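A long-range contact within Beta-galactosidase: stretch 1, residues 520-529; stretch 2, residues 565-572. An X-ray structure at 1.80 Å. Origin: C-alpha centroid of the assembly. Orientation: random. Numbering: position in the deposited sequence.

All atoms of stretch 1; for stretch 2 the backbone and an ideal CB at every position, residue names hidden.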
# COMPACT_ATOMS: atom_id res chain seq x y z
N LEU A 520 -25.08 8.49 9.09
CA LEU A 520 -24.46 9.65 9.68
C LEU A 520 -25.08 10.84 9.00
O LEU A 520 -25.08 10.92 7.83
CB LEU A 520 -23.00 9.66 9.39
CG LEU A 520 -22.20 10.89 9.83
CD1 LEU A 520 -22.35 11.08 11.22
CD2 LEU A 520 -20.79 10.83 9.46
N THR A 521 -25.58 11.76 9.81
CA THR A 521 -26.14 12.98 9.29
C THR A 521 -25.14 14.10 9.49
O THR A 521 -24.67 14.30 10.55
CB THR A 521 -27.44 13.35 10.00
OG1 THR A 521 -28.39 12.32 9.81
CG2 THR A 521 -27.99 14.54 9.36
N VAL A 522 -24.86 14.78 8.40
CA VAL A 522 -23.79 15.72 8.29
C VAL A 522 -24.35 17.06 7.82
O VAL A 522 -24.99 17.10 6.81
CB VAL A 522 -22.80 15.19 7.28
CG1 VAL A 522 -21.97 16.24 6.69
CG2 VAL A 522 -22.01 14.04 7.86
N ASP A 523 -24.12 18.09 8.62
CA ASP A 523 -24.44 19.42 8.25
C ASP A 523 -23.58 19.98 7.13
O ASP A 523 -24.06 20.51 6.18
CB ASP A 523 -24.43 20.35 9.48
CG ASP A 523 -23.34 19.98 10.56
OD1 ASP A 523 -22.30 19.42 10.22
OD2 ASP A 523 -23.55 20.29 11.74
N LYS A 524 -22.28 19.85 7.29
CA LYS A 524 -21.32 20.19 6.26
C LYS A 524 -20.17 19.19 6.29
O LYS A 524 -19.65 18.95 7.32
CB LYS A 524 -20.76 21.54 6.58
CG LYS A 524 -19.77 22.04 5.62
CD LYS A 524 -19.17 23.26 6.19
CE LYS A 524 -18.35 23.98 5.20
NZ LYS A 524 -17.85 25.16 5.83
N ALA A 525 -19.77 18.66 5.17
CA ALA A 525 -18.71 17.68 5.15
C ALA A 525 -17.38 18.25 5.68
O ALA A 525 -17.04 19.33 5.37
CB ALA A 525 -18.53 17.20 3.82
N ALA A 526 -16.68 17.49 6.50
CA ALA A 526 -15.39 17.92 6.99
C ALA A 526 -14.57 16.66 7.27
O ALA A 526 -15.13 15.63 7.40
CB ALA A 526 -15.53 18.67 8.21
N ASP A 527 -13.26 16.75 7.37
CA ASP A 527 -12.46 15.58 7.65
C ASP A 527 -12.81 15.08 9.01
O ASP A 527 -13.17 15.80 9.84
CB ASP A 527 -10.97 15.87 7.62
CG ASP A 527 -10.41 16.08 6.24
OD1 ASP A 527 -11.08 15.87 5.26
OD2 ASP A 527 -9.27 16.49 6.20
N THR A 528 -12.74 13.78 9.19
CA THR A 528 -13.11 13.17 10.44
C THR A 528 -12.48 11.80 10.60
O THR A 528 -11.89 11.32 9.69
CB THR A 528 -14.64 13.09 10.64
OG1 THR A 528 -14.95 12.70 11.95
CG2 THR A 528 -15.24 12.12 9.70
N PHE A 529 -12.62 11.22 11.77
CA PHE A 529 -12.03 9.94 12.07
C PHE A 529 -13.00 9.04 12.80
O PHE A 529 -13.66 9.48 13.68
CB PHE A 529 -10.77 10.11 12.88
CG PHE A 529 -9.81 11.12 12.32
CD1 PHE A 529 -8.73 10.74 11.57
CD2 PHE A 529 -9.97 12.48 12.56
CE1 PHE A 529 -7.87 11.64 11.08
CE2 PHE A 529 -9.08 13.36 12.06
CZ PHE A 529 -8.05 12.92 11.30
N UNK A 565 -15.38 11.89 0.78
CA UNK A 565 -16.13 10.69 0.97
C UNK A 565 -17.56 10.96 1.51
O UNK A 565 -18.43 10.18 1.35
CB UNK A 565 -15.36 9.77 1.92
N UNK A 566 -17.71 12.04 2.25
CA UNK A 566 -18.95 12.53 2.83
C UNK A 566 -19.79 13.46 1.93
O UNK A 566 -19.31 14.01 0.99
CB UNK A 566 -18.62 13.27 4.13
N UNK A 567 -21.06 13.57 2.28
CA UNK A 567 -21.97 14.47 1.64
C UNK A 567 -22.92 15.08 2.64
O UNK A 567 -23.16 14.55 3.69
CB UNK A 567 -22.74 13.75 0.53
N UNK A 568 -23.45 16.24 2.29
CA UNK A 568 -24.42 16.86 3.15
C UNK A 568 -25.61 16.00 3.22
O UNK A 568 -26.04 15.51 2.26
CB UNK A 568 -24.79 18.27 2.67
N UNK A 569 -26.19 15.88 4.39
CA UNK A 569 -27.32 14.99 4.53
C UNK A 569 -26.96 13.65 5.10
O UNK A 569 -26.09 13.56 5.89
CB UNK A 569 -28.00 14.80 3.17
N UNK A 570 -27.69 12.63 4.69
CA UNK A 570 -27.45 11.31 5.18
C UNK A 570 -26.31 10.63 4.46
O UNK A 570 -26.15 10.80 3.31
CB UNK A 570 -28.72 10.47 5.06
N UNK A 571 -25.55 9.86 5.20
CA UNK A 571 -24.38 9.19 4.70
C UNK A 571 -24.46 7.76 5.14
O UNK A 571 -24.85 7.50 6.23
CB UNK A 571 -23.09 9.86 5.18
N UNK A 572 -24.08 6.84 4.28
CA UNK A 572 -24.21 5.46 4.59
C UNK A 572 -22.92 4.91 5.19
O UNK A 572 -21.94 4.90 4.57
CB UNK A 572 -24.61 4.68 3.34

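Position 565 gives little to reason from: no atom of stretch 1 lies within 5.5 Å of its ideal CB, so the contact sets no preference. The deposited residue is Phe 565.

At 566 the CA-to-CB bond points toward stretch 1. The ideal CB lies 3.9 Å from Ala 525 CB and 5.1 Å from Val 522 CG2, and beyond it stand the methyls of Leu 520 and Thr 528. Such an apolar setting suits Leu, Ile, Val or Met. The residue is Leu 566, in the m,t rotamer. Its CD2 lies 4.2 Å from Leu 520 CD2, its CD1 4.2 Å from Thr 528 CG2 and 3.6 Å from Ala 526 O.

The CB of 567 points away and meets nothing of stretch 1 within 5.5 Å; many residues would do, and polar ones are reasonable. It is Gln 567.

At 568 the CB points sideways, 4.2 Å from Asp 523 O and 4.3 Å from Val 522 O. A flexible chain able to lie along this turn fits, whether Glu, Gln, Lys or Arg. Glu 568 takes the place, and its CG packs 3.3 Å from Asp 523 O.

Backbone angles settle 569: at phi/psi 99/-149 a CB would jam against the carbonyl O of the preceding residue, which calls for glycine. Gly 569 pairs with Val 522 through two hydrogen bonds, Gly 569 N to Val 522 O and Val 522 N to Gly 569 O, both 3.0 Å.

Position 570 forms a non-hydrogen-bonded antiparallel pair with Thr 521, on the same face. Its ideal CB is 5.1 Å from Thr 521 OG1, leaving room for Thr, Lys, Gln or Glu. Glu 570 is found, with CG 4.4 Å from Thr 521 OG1.

At 571 the CB shares a face with the side chains of Leu 520 and Val 522 and sits 3.5 Å from Leu 520 O, an acceptor. Val could pack here, while Thr, Asn or Gln could also donate. Asn 571 does donate: ND2 bonds Leu 520 O (3.3 Å) and also Gln 567 O (2.9 Å), while OD1 accepts from Gln 567 N (2.9 Å), bracing the preceding loop. In the backbone, Leu 520 N bonds Asn 571 O at 3.0 Å; the return bond, Asn 571 N to Leu 520 O at 2.9 Å, is weak, its angle being 125°.

Position 572 points away with no neighbour in stretch 1, leaving the choice open; it is Glu 572.

Stretch 2 (565-572) FLQEGENE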
# COMPACT_ATOMS: atom_id res chain seq x y z
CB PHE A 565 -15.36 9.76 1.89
CG PHE A 565 -14.16 9.07 1.24
CD1 PHE A 565 -13.79 9.32 -0.04
CD2 PHE A 565 -13.42 8.18 1.96
CE1 PHE A 565 -12.72 8.71 -0.58
CE2 PHE A 565 -12.39 7.57 1.42
CZ PHE A 565 -12.02 7.84 0.16
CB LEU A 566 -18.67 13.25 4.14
CG LEU A 566 -18.06 12.47 5.31
CD1 LEU A 566 -17.65 13.29 6.48
CD2 LEU A 566 -18.96 11.39 5.70
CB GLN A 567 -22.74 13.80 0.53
CG GLN A 567 -23.73 12.78 0.97
CD GLN A 567 -24.17 11.92 -0.19
OE1 GLN A 567 -23.35 11.32 -0.84
NE2 GLN A 567 -25.42 11.89 -0.45
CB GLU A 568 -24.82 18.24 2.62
CG GLU A 568 -23.91 19.31 3.16
CD GLU A 568 -23.91 20.60 2.37
OE1 GLU A 568 -24.93 20.90 1.72
OE2 GLU A 568 -22.89 21.31 2.41
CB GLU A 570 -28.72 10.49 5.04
CG GLU A 570 -29.81 11.03 5.87
CD GLU A 570 -31.01 10.15 5.83
OE1 GLU A 570 -31.18 9.36 4.90
OE2 GLU A 570 -31.79 10.28 6.77
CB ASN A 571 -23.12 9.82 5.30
CG ASN A 571 -22.82 11.21 4.74
OD1 ASN A 571 -22.07 11.38 3.83
ND2 ASN A 571 -23.42 12.21 5.32
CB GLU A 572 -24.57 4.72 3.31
CG GLU A 572 -24.49 3.29 3.41
CD GLU A 572 -24.63 2.60 2.04
OE1 GLU A 572 -23.61 2.25 1.42
OE2 GLU A 572 -25.77 2.45 1.60
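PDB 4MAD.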